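PDB 1Y9Q: transcriptional regulator, HTH_3 family from Vibrio cholerae, which probably binds DNA through a helix-turn-helix domain to regulate transcription, carries zinc in a cupin domain and binds D-methionine next to it. Local coordinates for residues Phe107-Leu111 with Glu169-Phe173; Lys9-Ala13 with Ile44-Ser50. The contacts are given in a common frame with arbitrary orientation. Residues are numbered along the deposited sequence.

Contact 1 (Phe107-Leu111 with Glu169-Phe173). With MED (D-methionine), chain C.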
ATOM      1  N   PHE A 107      -8.347  19.554   0.156  1.00 11.96           N
ATOM      2  CA  PHE A 107      -9.538  18.791  -0.191  1.00 12.77           C
ATOM      3  C   PHE A 107     -10.401  18.439   1.012  1.00 13.73           C
ATOM      4  O   PHE A 107      -9.929  18.404   2.148  1.00 13.64           O
ATOM      5  CB  PHE A 107      -9.148  17.465  -0.837  1.00 12.37           C
ATOM      6  CG  PHE A 107      -8.140  17.589  -1.929  1.00 13.82           C
ATOM      7  CD1 PHE A 107      -8.529  17.903  -3.224  1.00 14.23           C
ATOM      8  CD2 PHE A 107      -6.795  17.365  -1.665  1.00 15.53           C
ATOM      9  CE1 PHE A 107      -7.588  17.991  -4.247  1.00 15.13           C
ATOM     10  CE2 PHE A 107      -5.844  17.449  -2.674  1.00 14.26           C
ATOM     11  CZ  PHE A 107      -6.242  17.762  -3.969  1.00 16.87           C
ATOM     12  N   GLU A 108     -11.673  18.171   0.735  1.00 16.38           N
ATOM     13  CA  GLU A 108     -12.608  17.718   1.755  1.00 18.04           C
ATOM     14  C   GLU A 108     -13.009  16.363   1.183  1.00 17.39           C
ATOM     15  O   GLU A 108     -13.622  16.294   0.120  1.00 18.60           O
ATOM     16  CB  GLU A 108     -13.825  18.641   1.863  1.00 22.30           C
ATOM     17  CG  GLU A 108     -14.747  18.244   2.999  1.00 27.70           C
ATOM     18  CD  GLU A 108     -15.733  19.331   3.372  1.00 31.32           C
ATOM     19  OE1 GLU A 108     -15.293  20.423   3.796  1.00 32.16           O
ATOM     20  OE2 GLU A 108     -16.950  19.088   3.243  1.00 36.27           O
ATOM     21  N   ILE A 109     -12.639  15.294   1.877  1.00 16.80           N
ATOM     22  CA  ILE A 109     -12.898  13.933   1.409  1.00 17.80           C
ATOM     23  C   ILE A 109     -13.987  13.194   2.177  1.00 18.31           C
ATOM     24  O   ILE A 109     -13.986  13.179   3.405  1.00 17.12           O
ATOM     25  CB  ILE A 109     -11.620  13.069   1.514  1.00 17.28           C
ATOM     26  CG1 ILE A 109     -10.432  13.796   0.874  1.00 19.56           C
ATOM     27  CG2 ILE A 109     -11.852  11.712   0.871  1.00 18.47           C
ATOM     28  CD1 ILE A 109     -10.681  14.246  -0.537  1.00 20.32           C
ATOM     29  N   THR A 110     -14.899  12.565   1.442  1.00 18.91           N
ATOM     30  CA  THR A 110     -15.976  11.790   2.050  1.00 20.48           C
ATOM     31  C   THR A 110     -15.806  10.319   1.694  1.00 20.63           C
ATOM     32  O   THR A 110     -15.832   9.943   0.519  1.00 21.47           O
ATOM     33  CB  THR A 110     -17.362  12.253   1.564  1.00 20.66           C
ATOM     34  OG1 THR A 110     -17.558  13.626   1.913  1.00 19.78           O
ATOM     35  CG2 THR A 110     -18.461  11.408   2.208  1.00 22.14           C
ATOM     36  N   LEU A 111     -15.614   9.494   2.715  1.00 20.98           N
ATOM     37  CA  LEU A 111     -15.448   8.064   2.532  1.00 21.74           C
ATOM     38  C   LEU A 111     -16.774   7.389   2.865  1.00 23.33           C
ATOM     39  O   LEU A 111     -17.409   7.719   3.870  1.00 21.94           O
ATOM     40  CB  LEU A 111     -14.349   7.538   3.459  1.00 22.03           C
ATOM     41  CG  LEU A 111     -12.924   7.997   3.158  1.00 22.21           C
ATOM     42  CD1 LEU A 111     -11.980   7.491   4.232  1.00 25.51           C
ATOM     43  CD2 LEU A 111     -12.510   7.476   1.795  1.00 24.35           C
ATOM     44  N   GLU A 169     -19.428   3.662   8.847  1.00 22.98           N
ATOM     45  CA  GLU A 169     -19.772   3.539   7.433  1.00 24.38           C
ATOM     46  C   GLU A 169     -19.384   4.776   6.635  1.00 24.22           C
ATOM     47  O   GLU A 169     -18.959   4.677   5.483  1.00 24.66           O
ATOM     48  CB  GLU A 169     -21.265   3.268   7.254  1.00 26.04           C
ATOM     49  CG  GLU A 169     -21.700   1.892   7.719  1.00 31.08           C
ATOM     50  CD  GLU A 169     -20.784   0.793   7.217  1.00 33.37           C
ATOM     51  OE1 GLU A 169     -20.518   0.746   6.000  1.00 34.66           O
ATOM     52  OE2 GLU A 169     -20.330  -0.029   8.044  1.00 36.98           O
ATOM     53  N   LYS A 170     -19.535   5.940   7.250  1.00 22.84           N
ATOM     54  CA  LYS A 170     -19.196   7.189   6.590  1.00 22.65           C
ATOM     55  C   LYS A 170     -18.242   8.010   7.444  1.00 21.53           C
ATOM     56  O   LYS A 170     -18.305   7.983   8.671  1.00 20.00           O
ATOM     57  CB  LYS A 170     -20.464   7.999   6.311  1.00 25.13           C
ATOM     58  CG  LYS A 170     -20.203   9.394   5.757  1.00 27.67           C
ATOM     59  CD  LYS A 170     -21.502  10.154   5.527  1.00 28.65           C
ATOM     60  CE  LYS A 170     -21.234  11.549   4.988  1.00 30.15           C
ATOM     61  NZ  LYS A 170     -22.484  12.307   4.696  1.00 32.03           N
ATOM     62  N   ALA A 171     -17.344   8.726   6.778  1.00 21.78           N
ATOM     63  CA  ALA A 171     -16.380   9.582   7.451  1.00 19.13           C
ATOM     64  C   ALA A 171     -16.007  10.685   6.481  1.00 18.92           C
ATOM     65  O   ALA A 171     -15.861  10.443   5.283  1.00 18.82           O
ATOM     66  CB  ALA A 171     -15.149   8.794   7.846  1.00 21.19           C
ATOM     67  N   VAL A 172     -15.882  11.898   7.002  1.00 18.07           N
ATOM     68  CA  VAL A 172     -15.524  13.049   6.193  1.00 16.46           C
ATOM     69  C   VAL A 172     -14.337  13.709   6.869  1.00 15.01           C
ATOM     70  O   VAL A 172     -14.322  13.858   8.092  1.00 14.96           O
ATOM     71  CB  VAL A 172     -16.680  14.064   6.114  1.00 17.82           C
ATOM     72  CG1 VAL A 172     -16.275  15.247   5.240  1.00 18.72           C
ATOM     73  CG2 VAL A 172     -17.929  13.390   5.556  1.00 18.19           C
ATOM     74  N   PHE A 173     -13.334  14.089   6.084  1.00 14.12           N
ATOM     75  CA  PHE A 173     -12.158  14.730   6.658  1.00 13.39           C
ATOM     76  C   PHE A 173     -11.519  15.724   5.707  1.00 13.18           C
ATOM     77  O   PHE A 173     -11.634  15.594   4.489  1.00 14.14           O
ATOM     78  CB  PHE A 173     -11.124  13.675   7.076  1.00 14.66           C
ATOM     79  CG  PHE A 173     -10.552  12.869   5.929  1.00 16.31           C
ATOM     80  CD1 PHE A 173      -9.308  13.184   5.393  1.00 16.45           C
ATOM     81  CD2 PHE A 173     -11.240  11.771   5.417  1.00 16.27           C
ATOM     82  CE1 PHE A 173      -8.753  12.418   4.366  1.00 15.76           C
ATOM     83  CE2 PHE A 173     -10.696  10.999   4.392  1.00 17.39           C
ATOM     84  CZ  PHE A 173      -9.448  11.323   3.866  1.00 17.21           C
TER
HETATM   85  N   MED C 201      -3.491  12.447  -0.576  1.00 18.96           N
HETATM   86  CA  MED C 201      -4.551  11.799  -1.402  1.00 19.19           C
HETATM   87  C   MED C 201      -4.283  10.296  -1.555  1.00 18.93           C
HETATM   88  O   MED C 201      -3.304   9.734  -1.043  1.00 18.39           O
HETATM   89  CB  MED C 201      -5.928  12.067  -0.753  1.00 20.75           C
HETATM   90  CG  MED C 201      -7.189  11.538  -1.405  1.00 24.00           C
HETATM   91  SD  MED C 201      -7.369  12.472  -2.955  1.00 25.05           S
HETATM   92  CE  MED C 201      -7.620  14.100  -2.400  1.00 26.46           C
HETATM   93  OXT MED C 201      -5.061   9.610  -2.216  1.00 18.12           O
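Phe107 enters the contact from the ligand side. Its ring leads away from Glu169-Phe173 and offers one face to the D-methionine methyl group, with CD2 3.4 Å from MED CE, while its backbone is hydrogen-bonded to Asn175, farther along the partner strand. At Glu108 the backbone bonds turn to the other neighbour, His93 of strand 90-99, and the side chain skims Val172, Glu108 CG lying 4.0 Å from Val172 CG1. Ile109 forms a hydrogen-bonded antiparallel pair with Phe173: Ile109 N donates to Phe173 O at 2.8 Å, and Phe173 N returns a bond to Ile109 O at 2.9 Å. On the buried face of the sheet Ile109 CB sits over the Phe173 ring, 3.9 Å from its centroid, a CH-pi contact, whereas Ile109 CD1 reaches MED CE at 3.6 Å. This face lines the interior of the cupin beta-barrel, where His122, Glu128, His162 and Tyr164 hold the zinc; the Phe173 side chain lies about 4 Å from that of Tyr164. Thr110 and Val172 make the non-hydrogen-bonded pair, their CA atoms drawn in to 4.3 Å. Both point to the opposite, partly exposed face, where Thr110 OG1 is 3.7 Å from Val172 CG2 and Thr110 CG2 is 3.9 Å from Lys170 CE. Leu111 restores the hydrogen-bonded pattern with Ala171, Leu111 N to Ala171 O spanning 2.7 Å and Ala171 N to Leu111 O 3.1 Å. The Leu111 side chain turns back inward, bringing CD1 within 3.7 Å of CE2 at the edge of the Phe173 ring.

Contact 2 (Lys9-Ala13 with Ile44-Ser50); sequences KSQIA and IERGESS
A Schellman motif ends helix 38-45, the second helix of the helix-turn-helix pair 27-34/38-45 and probably the recognition helix, and packs this end against the domain's first helix, 5-22, where Lys9-Ala13 form one turn (Ala13 N to Lys9 O, 2.8 Å). Ile44 and Glu45 are helical; Arg46 (-92°/-2°) leads to Gly47 (75°/26°), whose N bonds to Ile44 O at 3.0 Å, and Glu48 (-93°/-27°) precedes an extended Ser49-Ser50. No hydrogen bond crosses the interface. Ala13, whose CA is 4.0 Å from that of Glu45, permits this close approach because its side chain is a single methyl: CB lies 3.0 Å from Ile44 O and 3.5 Å from Glu45 O. One turn earlier Lys9 (mttt; CA to Gly47 CA 5.3 Å) runs an extended aliphatic chain along the loop, CD 3.8 Å from Gly47 O. Ile44 (mt) adds an apolar contact, its CG2 4.0 Å from Ile12 CG2. Beyond Gly47, Lys9 CE lies 3.6 Å from Ser50 CB.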
ATOM      1  N   LYS A   9     -12.152  10.330 -18.707  1.00 21.87           N
ATOM      2  CA  LYS A   9     -11.052   9.715 -19.434  1.00 21.94           C
ATOM      3  C   LYS A   9     -10.377  10.681 -20.391  1.00 21.07           C
ATOM      4  O   LYS A   9      -9.151  10.753 -20.431  1.00 19.87           O
ATOM      5  CB  LYS A   9     -11.538   8.498 -20.230  1.00 24.96           C
ATOM      6  CG  LYS A   9     -12.064   7.361 -19.385  1.00 29.05           C
ATOM      7  CD  LYS A   9     -12.424   6.164 -20.254  1.00 32.25           C
ATOM      8  CE  LYS A   9     -12.987   5.026 -19.415  1.00 35.44           C
ATOM      9  NZ  LYS A   9     -13.312   3.841 -20.252  1.00 37.95           N
ATOM     10  N   SER A  10     -11.169  11.421 -21.163  1.00 18.37           N
ATOM     11  CA  SER A  10     -10.594  12.358 -22.122  1.00 18.47           C
ATOM     12  C   SER A  10      -9.867  13.504 -21.431  1.00 17.90           C
ATOM     13  O   SER A  10      -8.798  13.931 -21.879  1.00 18.59           O
ATOM     14  CB  SER A  10     -11.674  12.911 -23.056  1.00 19.63           C
ATOM     15  OG  SER A  10     -12.620  13.691 -22.354  1.00 23.55           O
ATOM     16  N   GLN A  11     -10.438  14.003 -20.342  1.00 17.29           N
ATOM     17  CA  GLN A  11      -9.803  15.091 -19.608  1.00 17.31           C
ATOM     18  C   GLN A  11      -8.424  14.665 -19.105  1.00 14.91           C
ATOM     19  O   GLN A  11      -7.436  15.373 -19.296  1.00 14.25           O
ATOM     20  CB  GLN A  11     -10.668  15.521 -18.423  1.00 18.26           C
ATOM     21  CG  GLN A  11      -9.910  16.332 -17.383  1.00 19.30           C
ATOM     22  CD  GLN A  11      -9.340  17.631 -17.927  1.00 20.39           C
ATOM     23  OE1 GLN A  11      -8.327  18.129 -17.429  1.00 21.14           O
ATOM     24  NE2 GLN A  11      -9.995  18.196 -18.939  1.00 19.20           N
ATOM     25  N   ILE A  12      -8.364  13.508 -18.460  1.00 15.51           N
ATOM     26  CA  ILE A  12      -7.098  13.007 -17.934  1.00 15.31           C
ATOM     27  C   ILE A  12      -6.130  12.638 -19.052  1.00 15.43           C
ATOM     28  O   ILE A  12      -4.936  12.929 -18.978  1.00 15.54           O
ATOM     29  CB  ILE A  12      -7.316  11.761 -17.041  1.00 17.07           C
ATOM     30  CG1 ILE A  12      -8.184  12.131 -15.837  1.00 16.69           C
ATOM     31  CG2 ILE A  12      -5.976  11.208 -16.569  1.00 17.95           C
ATOM     32  CD1 ILE A  12      -7.613  13.245 -14.987  1.00 17.33           C
ATOM     33  N   ALA A  13      -6.650  11.991 -20.087  1.00 13.90           N
ATOM     34  CA  ALA A  13      -5.819  11.578 -21.212  1.00 13.01           C
ATOM     35  C   ALA A  13      -5.094  12.767 -21.833  1.00 13.31           C
ATOM     36  O   ALA A  13      -3.861  12.761 -21.977  1.00 11.61           O
ATOM     37  CB  ALA A  13      -6.686  10.882 -22.272  1.00 13.96           C
ATOM     38  N   ILE A  44      -3.988   5.166 -20.918  1.00 15.33           N
ATOM     39  CA  ILE A  44      -4.591   6.344 -20.310  1.00 14.36           C
ATOM     40  C   ILE A  44      -4.584   7.518 -21.281  1.00 13.96           C
ATOM     41  O   ILE A  44      -5.593   8.208 -21.440  1.00 15.42           O
ATOM     42  CB  ILE A  44      -3.849   6.759 -19.014  1.00 11.95           C
ATOM     43  CG1 ILE A  44      -4.045   5.686 -17.939  1.00 13.07           C
ATOM     44  CG2 ILE A  44      -4.374   8.104 -18.519  1.00 10.07           C
ATOM     45  CD1 ILE A  44      -3.222   5.912 -16.671  1.00 13.79           C
ATOM     46  N   GLU A  45      -3.448   7.748 -21.930  1.00 16.53           N
ATOM     47  CA  GLU A  45      -3.349   8.852 -22.873  1.00 16.92           C
ATOM     48  C   GLU A  45      -4.237   8.648 -24.100  1.00 17.92           C
ATOM     49  O   GLU A  45      -4.602   9.614 -24.766  1.00 15.62           O
ATOM     50  CB  GLU A  45      -1.896   9.071 -23.315  1.00 17.57           C
ATOM     51  CG  GLU A  45      -0.953   9.478 -22.189  1.00 18.89           C
ATOM     52  CD  GLU A  45       0.358  10.073 -22.699  1.00 20.50           C
ATOM     53  OE1 GLU A  45       0.720   9.819 -23.869  1.00 19.41           O
ATOM     54  OE2 GLU A  45       1.030  10.790 -21.924  1.00 19.85           O
ATOM     55  N   ARG A  46      -4.590   7.399 -24.398  1.00 19.32           N
ATOM     56  CA  ARG A  46      -5.457   7.122 -25.546  1.00 20.45           C
ATOM     57  C   ARG A  46      -6.929   7.091 -25.146  1.00 22.06           C
ATOM     58  O   ARG A  46      -7.806   6.906 -25.992  1.00 22.07           O
ATOM     59  CB  ARG A  46      -5.092   5.788 -26.202  1.00 22.12           C
ATOM     60  CG  ARG A  46      -3.811   5.819 -27.016  1.00 25.28           C
ATOM     61  CD  ARG A  46      -3.732   4.611 -27.940  1.00 28.11           C
ATOM     62  NE  ARG A  46      -3.676   3.351 -27.205  1.00 27.86           N
ATOM     63  CZ  ARG A  46      -2.608   2.921 -26.542  1.00 30.22           C
ATOM     64  NH1 ARG A  46      -1.500   3.649 -26.525  1.00 30.36           N
ATOM     65  NH2 ARG A  46      -2.648   1.765 -25.892  1.00 30.77           N
ATOM     66  N   GLY A  47      -7.194   7.268 -23.856  1.00 21.63           N
ATOM     67  CA  GLY A  47      -8.563   7.250 -23.372  1.00 21.88           C
ATOM     68  C   GLY A  47      -9.147   5.850 -23.323  1.00 23.55           C
ATOM     69  O   GLY A  47     -10.362   5.675 -23.401  1.00 24.19           O
ATOM     70  N   GLU A  48      -8.284   4.852 -23.183  1.00 24.36           N
ATOM     71  CA  GLU A  48      -8.728   3.462 -23.138  1.00 27.62           C
ATOM     72  C   GLU A  48      -8.986   2.916 -21.743  1.00 29.51           C
ATOM     73  O   GLU A  48      -9.789   1.995 -21.574  1.00 31.96           O
ATOM     74  CB  GLU A  48      -7.714   2.573 -23.849  1.00 28.02           C
ATOM     75  CG  GLU A  48      -7.779   2.670 -25.355  1.00 31.05           C
ATOM     76  CD  GLU A  48      -6.660   1.913 -26.030  1.00 31.91           C
ATOM     77  OE1 GLU A  48      -6.328   0.800 -25.565  1.00 33.30           O
ATOM     78  OE2 GLU A  48      -6.120   2.428 -27.031  1.00 32.05           O
ATOM     79  N   SER A  49      -8.309   3.463 -20.743  1.00 28.91           N
ATOM     80  CA  SER A  49      -8.508   2.995 -19.380  1.00 30.97           C
ATOM     81  C   SER A  49      -8.761   4.162 -18.445  1.00 31.47           C
ATOM     82  O   SER A  49      -8.146   5.222 -18.574  1.00 32.05           O
ATOM     83  CB  SER A  49      -7.291   2.213 -18.889  1.00 32.15           C
ATOM     84  OG  SER A  49      -6.296   3.087 -18.388  1.00 33.45           O
ATOM     85  N   SER A  50      -9.676   3.956 -17.507  1.00 31.68           N
ATOM     86  CA  SER A  50     -10.035   4.970 -16.523  1.00 32.08           C
ATOM     87  C   SER A  50      -9.155   4.801 -15.288  1.00 30.01           C
ATOM     88  O   SER A  50      -9.298   3.836 -14.537  1.00 29.36           O
ATOM     89  CB  SER A  50     -11.507   4.815 -16.136  1.00 34.24           C
ATOM     90  OG  SER A  50     -11.787   3.468 -15.785  1.00 38.50           O
TER

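How the contacts relate
Contact 2 comes first along the chain and closes before contact 1 opens. It belongs to the N-terminal helical domain, joining helices 5-22 and 38-45, while contact 1 joins strands 104-111 and 171-178 at the second and third positions of the five-stranded cupin sheet. The two share no helix or strand; their centres are 26 Å apart and their nearest atoms about 12 Å. D-methionine lies between the domains: contact 1 touches it directly, the Ile12 side chain of contact 2 is about 12 Å away, and Ile53 and Trp57 of helix 53-63 reach the pocket from the helical side. The pocket thus draws on both domains, while contact 2 stays away from it.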